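Local coordinates for THUMP domain-containing protein (PDB 1VBK) that is of unknown function but, as a ThiI-like protein with a THUMP domain, probably binds tRNA and ATP and may take part in thiamine biosynthesis or tRNA modification, at residues N2-R7 with E60-L65; S20-I25 with G172-G177; T90-F95 with G132-N137; R106-V111 with N147-I152; R115-F120 with I156-A161. One frame throughout, in Å; residues are numbered along the deposited sequence.

Interaction 1 of 5, residues N2-R7 with E60-L65; sequences NVVIVR and EAANVL
Strand 3-7 and helix 60-65 run the same way, their axes 26° apart and 8.9 Å at closest approach, the spacing of a helix packed flat on a sheet; V4 and A62 are nearest in backbone, their CA atoms 6.6 Å apart. V4 and V6, on either side of I5 in the sequence, face the helix. Each valine holds CG1 anti to its backbone N (chi1 174° in V4), so that CG2 lies beside the N. From there V4 CG2 meets A61 CB at 4.0 Å, while V4 CG1 lies near A62 CB and L65 CD1, at slightly longer range. V6 crosses L65 at about a right angle, and the meeting is tip to tip, with V6 CG2 3.9 Å from L65 CD1. Small alanines let the helix backbone come close to the strand, and one leucine branch a turn later reaches both valines. I74 on strand 71-81 adjoins V4, A62 and L65 in this part of the ferredoxin-like domain. No hydrogen bond crosses the interface, so the buried contact rests on shape and on the exclusion of water from branched aliphatic groups.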
# COMPACT_ATOMS: atom_id res chain seq x y z
N ASN A 2 36.02 16.16 -7.90
CA ASN A 2 35.87 14.72 -8.01
C ASN A 2 34.68 14.08 -7.29
O ASN A 2 34.55 12.86 -7.29
CB ASN A 2 37.17 14.03 -7.58
CG ASN A 2 37.71 14.54 -6.26
OD1 ASN A 2 37.02 15.24 -5.52
ND2 ASN A 2 38.95 14.19 -5.95
N VAL A 3 33.82 14.90 -6.68
CA VAL A 3 32.63 14.36 -6.02
C VAL A 3 31.47 15.35 -6.05
O VAL A 3 31.62 16.50 -6.48
CB VAL A 3 32.87 14.02 -4.51
CG1 VAL A 3 34.12 13.16 -4.33
CG2 VAL A 3 32.97 15.30 -3.70
N VAL A 4 30.32 14.88 -5.61
CA VAL A 4 29.14 15.72 -5.49
C VAL A 4 28.60 15.46 -4.09
O VAL A 4 28.39 14.31 -3.71
CB VAL A 4 28.03 15.35 -6.51
CG1 VAL A 4 26.78 16.18 -6.22
CG2 VAL A 4 28.50 15.63 -7.94
N ILE A 5 28.44 16.52 -3.31
CA ILE A 5 27.90 16.41 -1.96
C ILE A 5 26.39 16.59 -2.07
O ILE A 5 25.91 17.58 -2.63
CB ILE A 5 28.44 17.52 -1.02
CG1 ILE A 5 29.97 17.45 -0.95
CG2 ILE A 5 27.84 17.35 0.38
CD1 ILE A 5 30.58 18.64 -0.23
N VAL A 6 25.64 15.63 -1.55
CA VAL A 6 24.19 15.69 -1.58
C VAL A 6 23.71 15.84 -0.14
O VAL A 6 23.99 14.98 0.70
CB VAL A 6 23.59 14.42 -2.20
CG1 VAL A 6 22.06 14.47 -2.14
CG2 VAL A 6 24.06 14.30 -3.65
N ARG A 7 23.00 16.93 0.14
CA ARG A 7 22.50 17.19 1.49
C ARG A 7 20.99 17.00 1.54
O ARG A 7 20.29 17.34 0.59
CB ARG A 7 22.86 18.62 1.93
CG ARG A 7 24.33 18.95 1.71
CD ARG A 7 24.72 20.32 2.28
NE ARG A 7 26.11 20.62 1.95
CZ ARG A 7 26.51 21.11 0.78
NH1 ARG A 7 25.62 21.37 -0.17
NH2 ARG A 7 27.80 21.31 0.55
N GLU A 60 27.97 17.69 -14.24
CA GLU A 60 26.89 17.03 -14.96
C GLU A 60 25.99 16.26 -14.00
O GLU A 60 24.77 16.26 -14.16
CB GLU A 60 27.46 16.06 -16.00
CG GLU A 60 26.43 15.59 -17.01
CD GLU A 60 27.03 14.68 -18.06
OE1 GLU A 60 28.17 14.94 -18.49
OE2 GLU A 60 26.35 13.71 -18.47
N ALA A 61 26.58 15.59 -13.02
CA ALA A 61 25.81 14.83 -12.05
C ALA A 61 24.94 15.78 -11.23
O ALA A 61 23.75 15.55 -11.03
CB ALA A 61 26.75 14.06 -11.13
N ALA A 62 25.55 16.87 -10.76
CA ALA A 62 24.82 17.85 -9.96
C ALA A 62 23.59 18.40 -10.68
O ALA A 62 22.53 18.55 -10.07
CB ALA A 62 25.76 18.99 -9.56
N ASN A 63 23.73 18.68 -11.97
CA ASN A 63 22.61 19.22 -12.74
C ASN A 63 21.46 18.23 -12.89
O ASN A 63 20.31 18.64 -13.02
CB ASN A 63 23.09 19.68 -14.12
CG ASN A 63 23.83 21.01 -14.05
OD1 ASN A 63 24.40 21.47 -15.04
ND2 ASN A 63 23.82 21.64 -12.87
N VAL A 64 21.76 16.94 -12.88
CA VAL A 64 20.73 15.91 -12.98
C VAL A 64 20.06 15.75 -11.61
O VAL A 64 18.84 15.72 -11.50
CB VAL A 64 21.33 14.53 -13.37
CG1 VAL A 64 20.29 13.43 -13.15
CG2 VAL A 64 21.79 14.55 -14.83
N LEU A 65 20.88 15.67 -10.57
CA LEU A 65 20.39 15.48 -9.21
C LEU A 65 19.46 16.58 -8.71
O LEU A 65 18.73 16.38 -7.74
CB LEU A 65 21.56 15.28 -8.25
CG LEU A 65 22.37 14.02 -8.59
CD1 LEU A 65 23.37 13.72 -7.48
CD2 LEU A 65 21.43 12.83 -8.77

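Interaction 2 of 5, residues S20-I25 with G172-G177; sequences SWFEKI and GGLPIG
F22 leaves helix 20-25 with CG anti to the backbone N (chi1 177°), which swings the ring out to the segment G172-G177. CB and CG serve as the stalk; contact begins at CD2, which has P175 CD 3.9 Å away, and tightens along the ring. CE2 comes within 3.3 Å of P175 CD, and CZ lies under both P175 CD and P175 CG. The proline sits over one face of the ring, displaced toward its rim, with P175 CG 3.8 Å from the centroid of the F22 ring and 20° off the normal: a CH-pi contact. At the ring edge, near its plane, L174 CD2 touches F22 CE2 at 4.0 Å. An aromatic ring suits the place because it gives the rigid proline a flat surface, and proline offers polarised CH groups in return. One turn further on, I25 sends CG2, anti to its backbone N, to the carbonyl O of I176 at 3.4 Å. G177 passes close beside I25: a side chain there would point at it, and the backbone angles of G177 also call for glycine. N29, on the same helix, hydrogen-bonds to I176 O. The segment G172-G177 lies in the loop between strand 168-169 and strand 181-185 of the parallel sheet, so helix 19-36 of the ferredoxin-like part packs on the connection to the ThiI-like part, L26 and N29 also touching P175.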
# COMPACT_ATOMS: atom_id res chain seq x y z
N SER A 20 17.71 5.56 8.07
CA SER A 20 18.40 4.56 7.25
C SER A 20 17.67 4.20 5.96
O SER A 20 18.30 4.11 4.90
CB SER A 20 18.64 3.28 8.07
OG SER A 20 19.54 3.54 9.13
N TRP A 21 16.36 4.00 6.03
CA TRP A 21 15.61 3.67 4.82
C TRP A 21 15.47 4.90 3.93
O TRP A 21 15.49 4.79 2.70
CB TRP A 21 14.24 3.09 5.17
CG TRP A 21 14.34 1.65 5.55
CD1 TRP A 21 14.14 1.11 6.79
CD2 TRP A 21 14.75 0.58 4.70
NE1 TRP A 21 14.42 -0.24 6.76
CE2 TRP A 21 14.80 -0.59 5.49
CE3 TRP A 21 15.10 0.49 3.34
CZ2 TRP A 21 15.17 -1.83 4.97
CZ3 TRP A 21 15.47 -0.74 2.83
CH2 TRP A 21 15.51 -1.89 3.64
N PHE A 22 15.35 6.06 4.55
CA PHE A 22 15.24 7.31 3.81
C PHE A 22 16.48 7.43 2.92
O PHE A 22 16.38 7.71 1.73
CB PHE A 22 15.17 8.49 4.80
CG PHE A 22 15.13 9.85 4.14
CD1 PHE A 22 16.26 10.38 3.53
CD2 PHE A 22 13.96 10.60 4.15
CE1 PHE A 22 16.23 11.65 2.94
CE2 PHE A 22 13.92 11.87 3.56
CZ PHE A 22 15.06 12.39 2.96
N GLU A 23 17.65 7.19 3.51
CA GLU A 23 18.91 7.30 2.78
C GLU A 23 19.08 6.23 1.69
O GLU A 23 19.55 6.54 0.60
CB GLU A 23 20.09 7.24 3.77
CG GLU A 23 20.06 8.38 4.79
CD GLU A 23 21.14 8.28 5.85
OE1 GLU A 23 21.37 7.17 6.37
OE2 GLU A 23 21.75 9.32 6.18
N LYS A 24 18.69 5.00 1.98
CA LYS A 24 18.80 3.94 0.98
C LYS A 24 17.92 4.20 -0.23
O LYS A 24 18.33 3.97 -1.37
CB LYS A 24 18.44 2.59 1.59
CG LYS A 24 19.49 2.08 2.56
CD LYS A 24 19.11 0.75 3.16
CE LYS A 24 20.22 0.24 4.06
NZ LYS A 24 19.85 -1.05 4.69
N ILE A 25 16.71 4.68 0.01
CA ILE A 25 15.77 4.98 -1.06
C ILE A 25 16.27 6.17 -1.88
O ILE A 25 16.17 6.18 -3.11
CB ILE A 25 14.36 5.27 -0.47
CG1 ILE A 25 13.81 4.00 0.19
CG2 ILE A 25 13.42 5.74 -1.56
CD1 ILE A 25 12.49 4.20 0.93
N GLY A 172 13.87 19.90 -2.50
CA GLY A 172 13.40 19.59 -1.17
C GLY A 172 12.41 18.44 -1.31
O GLY A 172 12.56 17.60 -2.19
N GLY A 173 11.39 18.41 -0.45
CA GLY A 173 10.41 17.34 -0.53
C GLY A 173 10.93 16.06 0.09
O GLY A 173 11.82 16.10 0.95
N LEU A 174 10.40 14.92 -0.35
CA LEU A 174 10.82 13.62 0.17
C LEU A 174 11.16 12.68 -0.98
O LEU A 174 10.59 12.78 -2.06
CB LEU A 174 9.70 13.04 1.04
CG LEU A 174 9.31 13.88 2.27
CD1 LEU A 174 8.03 13.34 2.89
CD2 LEU A 174 10.45 13.86 3.29
N PRO A 175 12.10 11.75 -0.76
CA PRO A 175 12.48 10.81 -1.82
C PRO A 175 11.29 10.00 -2.34
O PRO A 175 10.48 9.51 -1.57
CB PRO A 175 13.53 9.93 -1.14
CG PRO A 175 14.09 10.81 -0.05
CD PRO A 175 12.85 11.49 0.47
N ILE A 176 11.21 9.86 -3.66
CA ILE A 176 10.12 9.09 -4.27
C ILE A 176 10.19 7.66 -3.73
O ILE A 176 11.23 7.02 -3.80
CB ILE A 176 10.25 9.07 -5.81
CG1 ILE A 176 10.01 10.47 -6.37
CG2 ILE A 176 9.27 8.06 -6.42
CD1 ILE A 176 10.04 10.56 -7.88
N GLY A 177 9.07 7.18 -3.20
CA GLY A 177 9.05 5.83 -2.66
C GLY A 177 9.00 5.75 -1.15
O GLY A 177 8.60 4.73 -0.59

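Interaction 3 of 5, residues T90-F95 with G132-N137; sequences TALLMF and GEYILN
Two helices of the THUMP domain pack side by side here: 90-95 and 132-137 cross at -52° with axes 9.8 Å apart, and L92 and I135 lie nearest, their CA atoms 5.9 Å from each other. The centre of the contact is I135 on F95. F95 holds CG anti to its backbone N (chi1 175°), turning the ring toward the second helix, and I135 CG2, likewise anti to its own N, stands almost exactly over the middle of that ring, 3.6 Å from the centroid and 7° off the normal. This is a CH-pi contact in which one methyl meets all six ring carbons nearly equally. The other branch of I135 reaches past the rim, where CD1 approaches F95 CD2 at 3.9 Å. A beta-branched isoleucine suits the site, since its two arms can cover both the face and the border of the aromatic ring. Replacing F95 with an alanine would remove the surface beneath I135 CG2 and would probably loosen the packing of the two helices. A turn earlier on helix 90-95, L92 crosses Y134 at about a right angle: L92 CD2 touches Y134 CE2 at 3.6 Å, with L92 CB 3.8 Å from the same atom. The tyrosine, partly exposed, thus closes the outer border of an otherwise buried apolar interface. Below the helix pair lies the sheet: A91, F95 and I135 all rest on I152 of strand 150-157, F95 also meets I150, and its ring stands edge-to-face with F109 of strand 108-115.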
# COMPACT_ATOMS: atom_id res chain seq x y z
N THR A 90 43.69 24.01 -1.76
CA THR A 90 42.54 23.66 -2.59
C THR A 90 41.51 24.79 -2.52
O THR A 90 40.88 25.12 -3.52
CB THR A 90 41.87 22.35 -2.13
OG1 THR A 90 42.84 21.30 -2.12
CG2 THR A 90 40.75 21.97 -3.11
N ALA A 91 41.34 25.37 -1.34
CA ALA A 91 40.40 26.47 -1.17
C ALA A 91 40.80 27.65 -2.06
O ALA A 91 39.94 28.25 -2.71
CB ALA A 91 40.35 26.90 0.29
N LEU A 92 42.09 27.97 -2.10
CA LEU A 92 42.57 29.08 -2.92
C LEU A 92 42.41 28.76 -4.41
O LEU A 92 42.02 29.62 -5.20
CB LEU A 92 44.04 29.38 -2.61
CG LEU A 92 44.72 30.53 -3.36
CD1 LEU A 92 43.93 31.82 -3.18
CD2 LEU A 92 46.15 30.70 -2.84
N LEU A 93 42.68 27.52 -4.78
CA LEU A 93 42.55 27.09 -6.17
C LEU A 93 41.11 27.26 -6.65
O LEU A 93 40.85 27.79 -7.74
CB LEU A 93 42.95 25.62 -6.29
CG LEU A 93 42.87 25.00 -7.69
CD1 LEU A 93 43.98 25.58 -8.57
CD2 LEU A 93 43.03 23.48 -7.59
N MET A 94 40.16 26.81 -5.83
CA MET A 94 38.76 26.93 -6.19
C MET A 94 38.26 28.37 -6.13
O MET A 94 37.39 28.76 -6.90
CB MET A 94 37.92 26.02 -5.30
CG MET A 94 38.30 24.57 -5.50
SD MET A 94 37.12 23.43 -4.84
CE MET A 94 35.77 23.64 -6.07
N PHE A 95 38.82 29.14 -5.21
CA PHE A 95 38.44 30.54 -5.08
C PHE A 95 38.84 31.28 -6.35
O PHE A 95 38.06 32.06 -6.89
CB PHE A 95 39.14 31.18 -3.87
CG PHE A 95 38.90 32.66 -3.73
CD1 PHE A 95 39.64 33.58 -4.48
CD2 PHE A 95 37.92 33.13 -2.86
CE1 PHE A 95 39.41 34.95 -4.36
CE2 PHE A 95 37.68 34.50 -2.74
CZ PHE A 95 38.43 35.41 -3.49
N GLY A 132 40.31 31.93 5.45
CA GLY A 132 40.03 33.27 4.99
C GLY A 132 41.29 34.12 4.98
O GLY A 132 41.49 34.94 4.09
N GLU A 133 42.15 33.92 5.98
CA GLU A 133 43.40 34.66 6.08
C GLU A 133 44.34 34.27 4.94
O GLU A 133 45.08 35.10 4.41
CB GLU A 133 44.09 34.38 7.42
CG GLU A 133 45.53 34.87 7.48
CD GLU A 133 46.22 34.54 8.79
OE1 GLU A 133 46.22 33.36 9.18
OE2 GLU A 133 46.77 35.48 9.41
N TYR A 134 44.30 32.99 4.57
CA TYR A 134 45.13 32.48 3.49
C TYR A 134 44.71 33.12 2.17
O TYR A 134 45.56 33.57 1.40
CB TYR A 134 44.99 30.96 3.40
CG TYR A 134 45.97 30.30 2.45
CD1 TYR A 134 47.33 30.27 2.74
CD2 TYR A 134 45.53 29.71 1.26
CE1 TYR A 134 48.24 29.66 1.87
CE2 TYR A 134 46.43 29.10 0.39
CZ TYR A 134 47.78 29.08 0.70
OH TYR A 134 48.67 28.45 -0.16
N ILE A 135 43.41 33.16 1.92
CA ILE A 135 42.90 33.76 0.69
C ILE A 135 43.18 35.27 0.67
O ILE A 135 43.62 35.81 -0.36
CB ILE A 135 41.37 33.47 0.55
CG1 ILE A 135 41.16 31.96 0.40
CG2 ILE A 135 40.80 34.19 -0.68
CD1 ILE A 135 39.72 31.53 0.26
N LEU A 136 42.97 35.95 1.79
CA LEU A 136 43.22 37.39 1.87
C LEU A 136 44.68 37.76 1.62
O LEU A 136 44.97 38.87 1.15
CB LEU A 136 42.80 37.93 3.25
CG LEU A 136 41.30 38.18 3.46
CD1 LEU A 136 41.05 38.50 4.93
CD2 LEU A 136 40.85 39.34 2.58
N ASN A 137 45.59 36.85 1.94
CA ASN A 137 47.02 37.07 1.75
C ASN A 137 47.49 36.78 0.33
O ASN A 137 48.61 37.11 -0.04
CB ASN A 137 47.83 36.19 2.71
CG ASN A 137 47.86 36.73 4.14
OD1 ASN A 137 48.27 36.03 5.07
ND2 ASN A 137 47.45 37.98 4.32

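Interaction 4 of 5, residues R106-V111 with N147-I152; sequences RPKFRV and NYDIEI
One face of the Y148 ring is covered by the aliphatic part of R110, whose CG stands over the ring centre, 3.9 Å from the centroid and 6° off the normal, in a CH-pi contact. R110 CD continues over the rim to Y148 CE1 at 3.7 Å. The two side chains run alongside each other in the same direction, but the guanidinium is turned 73° from the ring plane, so the aliphatic chain makes the contact. A bend at chi3 brings R110 NH2 back to V111 O, 3.0 Å away. E151 OE2 lies well out of the guanidinium plane, 4.5 Å from R110 NE, where the opposite charges probably attract though no N-H points at it; its hydrogen bond goes to T112. R110 and E151 belong to neighbouring parallel strands of the THUMP domain, with Y148 in the loop leading into the second; F109 pairs with I150, R110 with E151 and V111 with I152. R110 N donates to I150 O, and R110 O receives I152 N at 3.0 Å, nearly straight. K108 O takes two donors, I150 N nearly along the C=O axis and D149 N, at 2.7 Å, from above the carbonyl plane. D149 returns the grip: its OD1 accepts K108 N on the anti lone pair, 2.9 Å away at 173°, while OD2 pairs with K104. On the face opposite R110 and E151, F109 CB meets I150 CB and V111 CG2 lies 4.2 Å from I152 CB; P107 CB approaches I150 CD1. F109 and I152 also pack on helices 84-102 and 124-138.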
# COMPACT_ATOMS: atom_id res chain seq x y z
N ARG A 106 37.93 43.05 -6.88
CA ARG A 106 37.94 42.74 -5.46
C ARG A 106 36.62 42.13 -5.01
O ARG A 106 35.76 42.80 -4.42
CB ARG A 106 38.22 44.04 -4.70
CG ARG A 106 38.41 43.93 -3.19
CD ARG A 106 38.40 45.34 -2.60
NE ARG A 106 38.35 45.38 -1.14
CZ ARG A 106 39.41 45.25 -0.35
NH1 ARG A 106 40.61 45.06 -0.87
NH2 ARG A 106 39.26 45.32 0.96
N PRO A 107 36.43 40.83 -5.29
CA PRO A 107 35.20 40.13 -4.91
C PRO A 107 35.02 40.01 -3.39
O PRO A 107 35.99 39.97 -2.64
CB PRO A 107 35.36 38.76 -5.58
CG PRO A 107 36.86 38.55 -5.56
CD PRO A 107 37.36 39.92 -5.98
N LYS A 108 33.76 39.99 -2.96
CA LYS A 108 33.45 39.83 -1.54
C LYS A 108 33.27 38.33 -1.33
O LYS A 108 32.70 37.64 -2.18
CB LYS A 108 32.14 40.56 -1.19
CG LYS A 108 32.26 42.08 -1.15
CD LYS A 108 30.88 42.71 -1.03
CE LYS A 108 30.95 44.21 -0.79
NZ LYS A 108 31.42 44.52 0.59
N PHE A 109 33.76 37.81 -0.20
CA PHE A 109 33.65 36.38 0.07
C PHE A 109 33.54 36.03 1.55
O PHE A 109 33.71 36.87 2.43
CB PHE A 109 34.87 35.64 -0.50
CG PHE A 109 36.08 35.66 0.41
CD1 PHE A 109 36.82 36.83 0.60
CD2 PHE A 109 36.49 34.51 1.08
CE1 PHE A 109 37.95 36.85 1.43
CE2 PHE A 109 37.62 34.52 1.92
CZ PHE A 109 38.35 35.69 2.09
N ARG A 110 33.25 34.75 1.81
CA ARG A 110 33.19 34.23 3.16
C ARG A 110 33.57 32.77 3.07
O ARG A 110 33.57 32.19 1.99
CB ARG A 110 31.79 34.36 3.77
CG ARG A 110 30.74 33.41 3.20
CD ARG A 110 29.64 33.18 4.25
NE ARG A 110 30.17 32.38 5.35
CZ ARG A 110 29.84 32.53 6.63
NH1 ARG A 110 28.97 33.47 6.99
NH2 ARG A 110 30.40 31.75 7.55
N VAL A 111 33.93 32.18 4.20
CA VAL A 111 34.28 30.78 4.24
C VAL A 111 33.27 30.15 5.19
O VAL A 111 32.95 30.73 6.24
CB VAL A 111 35.72 30.54 4.78
CG1 VAL A 111 36.02 29.04 4.80
CG2 VAL A 111 36.74 31.25 3.89
N ASN A 147 26.69 39.87 2.21
CA ASN A 147 26.62 39.87 0.76
C ASN A 147 27.99 39.47 0.22
O ASN A 147 28.97 40.19 0.40
CB ASN A 147 26.22 41.25 0.24
CG ASN A 147 24.95 41.76 0.88
OD1 ASN A 147 24.99 42.53 1.84
ND2 ASN A 147 23.81 41.32 0.37
N TYR A 148 28.04 38.33 -0.45
CA TYR A 148 29.30 37.85 -1.00
C TYR A 148 29.14 37.31 -2.41
O TYR A 148 28.10 36.73 -2.75
CB TYR A 148 29.90 36.76 -0.09
CG TYR A 148 28.88 35.76 0.43
CD1 TYR A 148 28.17 36.01 1.61
CD2 TYR A 148 28.62 34.58 -0.25
CE1 TYR A 148 27.24 35.09 2.10
CE2 TYR A 148 27.69 33.66 0.22
CZ TYR A 148 27.01 33.92 1.40
OH TYR A 148 26.09 33.01 1.86
N ASP A 149 30.18 37.50 -3.22
CA ASP A 149 30.19 37.01 -4.59
C ASP A 149 30.63 35.55 -4.58
O ASP A 149 30.28 34.77 -5.47
CB ASP A 149 31.20 37.78 -5.46
CG ASP A 149 30.89 39.26 -5.54
OD1 ASP A 149 31.65 40.04 -4.94
OD2 ASP A 149 29.90 39.63 -6.21
N ILE A 150 31.43 35.20 -3.58
CA ILE A 150 31.98 33.85 -3.47
C ILE A 150 31.89 33.26 -2.08
O ILE A 150 32.17 33.93 -1.09
CB ILE A 150 33.48 33.87 -3.86
CG1 ILE A 150 33.65 34.35 -5.30
CG2 ILE A 150 34.09 32.48 -3.66
CD1 ILE A 150 35.08 34.71 -5.65
N GLU A 151 31.51 31.99 -2.01
CA GLU A 151 31.47 31.31 -0.73
C GLU A 151 32.33 30.06 -0.85
O GLU A 151 32.09 29.22 -1.71
CB GLU A 151 30.05 30.89 -0.33
CG GLU A 151 30.04 30.05 0.94
CD GLU A 151 28.69 29.47 1.26
OE1 GLU A 151 28.07 28.86 0.35
OE2 GLU A 151 28.24 29.61 2.42
N ILE A 152 33.34 29.96 -0.00
CA ILE A 152 34.21 28.78 0.01
C ILE A 152 33.63 27.88 1.09
O ILE A 152 33.67 28.22 2.27
CB ILE A 152 35.67 29.14 0.39
CG1 ILE A 152 36.28 30.07 -0.66
CG2 ILE A 152 36.50 27.87 0.53
CD1 ILE A 152 36.42 29.45 -2.04

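Interaction 5 of 5, residues R115-F120 with I156-A161; sequences RITKEF and IMQGKA
T117 OG1 is held from two sides: it accepts Q158 N at 2.7 Å and donates its proton to E119 OE1 at 2.6 Å, on the syn lone pair of that oxygen. The other carboxylate oxygen, E119 OE2, takes G159 N at 3.1 Å, met from above the carboxylate plane in an almost straight bond (171°). To reach both partners, E119 places CG between its backbone N and carbonyl carbon and bends again at chi2. Threonine fits because OG1, set in the same crowded position (chi1 53°), can both accept and donate. A valine in place of T117 would lose both hydrogen bonds and would probably leave the E119 carboxylate less firmly positioned. The backbone groups thus gripped belong to the type I' turn M157-K160, which closes the hairpin of strands 150-157 and 160-164 in the THUMP domain; positive phi at G159 suits glycine. R115 pairs with I156 in a parallel bridge, and I156 O receives weak bonds from I116 N and T117 N. R115 NH1 donates in the guanidinium plane to F120 O at 2.9 Å. I116 CB meets M157 CB at 3.9 Å, and T117 CG2 leans on Q158 CG. Over one face of the F120 ring, offset toward the rim, I156 CD1 makes a CH-pi contact 4.0 Å from the centroid, with I87 and I127 of the flanking helices adjoining both residues.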
# COMPACT_ATOMS: atom_id res chain seq x y z
N ARG A 115 32.54 20.64 10.60
CA ARG A 115 33.24 19.42 10.95
C ARG A 115 32.15 18.37 11.11
O ARG A 115 31.50 18.30 12.15
CB ARG A 115 34.01 19.55 12.27
CG ARG A 115 35.31 20.33 12.16
CD ARG A 115 36.16 20.13 13.41
NE ARG A 115 35.43 20.49 14.62
CZ ARG A 115 35.88 20.31 15.86
NH1 ARG A 115 37.07 19.76 16.06
NH2 ARG A 115 35.14 20.68 16.89
N ILE A 116 31.91 17.59 10.06
CA ILE A 116 30.88 16.59 10.17
C ILE A 116 31.30 15.60 11.23
O ILE A 116 30.54 15.26 12.13
CB ILE A 116 30.75 15.89 8.82
CG1 ILE A 116 30.46 16.92 7.72
CG2 ILE A 116 29.57 14.90 8.86
CD1 ILE A 116 29.21 17.75 8.02
N THR A 117 32.54 15.13 11.17
CA THR A 117 33.07 14.27 12.22
C THR A 117 34.04 15.22 12.94
O THR A 117 34.49 16.20 12.35
CB THR A 117 33.81 13.03 11.65
OG1 THR A 117 34.80 13.43 10.70
CG2 THR A 117 32.82 12.08 10.98
N LYS A 118 34.35 14.94 14.21
CA LYS A 118 35.20 15.85 14.98
C LYS A 118 36.68 15.55 15.20
O LYS A 118 37.25 16.01 16.19
CB LYS A 118 34.56 16.07 16.35
CG LYS A 118 33.06 16.34 16.32
CD LYS A 118 32.72 17.61 15.55
CE LYS A 118 31.23 17.88 15.58
NZ LYS A 118 30.88 19.13 14.85
N GLU A 119 37.33 14.81 14.30
CA GLU A 119 38.74 14.52 14.52
C GLU A 119 39.71 15.65 14.13
O GLU A 119 40.81 15.73 14.67
CB GLU A 119 39.14 13.21 13.82
CG GLU A 119 39.26 13.24 12.30
CD GLU A 119 37.92 13.40 11.61
OE1 GLU A 119 36.91 12.88 12.13
OE2 GLU A 119 37.89 14.04 10.53
N PHE A 120 39.30 16.52 13.21
CA PHE A 120 40.18 17.62 12.80
C PHE A 120 40.42 18.51 14.02
O PHE A 120 39.49 18.83 14.76
CB PHE A 120 39.54 18.45 11.68
CG PHE A 120 40.52 19.29 10.91
CD1 PHE A 120 41.51 18.70 10.14
CD2 PHE A 120 40.46 20.68 10.97
CE1 PHE A 120 42.43 19.48 9.43
CE2 PHE A 120 41.37 21.47 10.26
CZ PHE A 120 42.36 20.87 9.49
N ILE A 156 34.38 18.60 6.54
CA ILE A 156 35.37 17.61 6.91
C ILE A 156 34.69 16.39 7.50
O ILE A 156 33.86 16.49 8.40
CB ILE A 156 36.37 18.19 7.93
CG1 ILE A 156 36.95 19.50 7.38
CG2 ILE A 156 37.50 17.18 8.19
CD1 ILE A 156 37.93 20.17 8.31
N MET A 157 35.03 15.22 6.98
CA MET A 157 34.41 13.99 7.42
C MET A 157 35.37 12.82 7.29
O MET A 157 35.89 12.55 6.21
CB MET A 157 33.15 13.76 6.57
CG MET A 157 32.40 12.47 6.84
SD MET A 157 30.80 12.51 6.00
CE MET A 157 31.29 12.29 4.28
N GLN A 158 35.63 12.15 8.42
CA GLN A 158 36.52 11.01 8.45
C GLN A 158 37.84 11.20 7.71
O GLN A 158 38.16 10.45 6.79
CB GLN A 158 35.80 9.77 7.89
CG GLN A 158 34.53 9.42 8.62
CD GLN A 158 33.86 8.15 8.10
OE1 GLN A 158 32.75 7.83 8.49
NE2 GLN A 158 34.56 7.43 7.22
N GLY A 159 38.60 12.23 8.09
CA GLY A 159 39.89 12.47 7.47
C GLY A 159 39.93 13.04 6.06
O GLY A 159 41.01 13.21 5.49
N LYS A 160 38.76 13.34 5.50
CA LYS A 160 38.69 13.91 4.16
C LYS A 160 38.03 15.28 4.23
O LYS A 160 37.13 15.50 5.04
CB LYS A 160 37.86 13.02 3.23
CG LYS A 160 38.35 11.59 3.07
CD LYS A 160 39.69 11.52 2.37
CE LYS A 160 40.11 10.08 2.15
NZ LYS A 160 41.45 9.99 1.52
N ALA A 161 38.50 16.19 3.39
CA ALA A 161 37.92 17.53 3.33
C ALA A 161 37.27 17.68 1.95
O ALA A 161 37.87 17.32 0.94
CB ALA A 161 39.01 18.60 3.51

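Interactions 3 and 4 form one continuous core, their centres 11 Å apart: F95 CE2 touches F109 CG at 3.7 Å, and I152 CD1 lies 3.7 Å from F95 CB. Interaction 5 lies at the far end of strand 150-157 and in the loop that follows strand 108-115, about 23 Å from interaction 4 between centres. Interaction 1 belongs to the ferredoxin-like domain but reaches the same mixed sheet, its centre about 20 Å from that of interaction 5. Interaction 2 closes a sequence loop enclosing 3, 4 and 5, and stands about 36 Å from interaction 3, centre to centre. A bound methylpentanediol, probably from the crystallisation liquor, lies beside V111 in interaction 4.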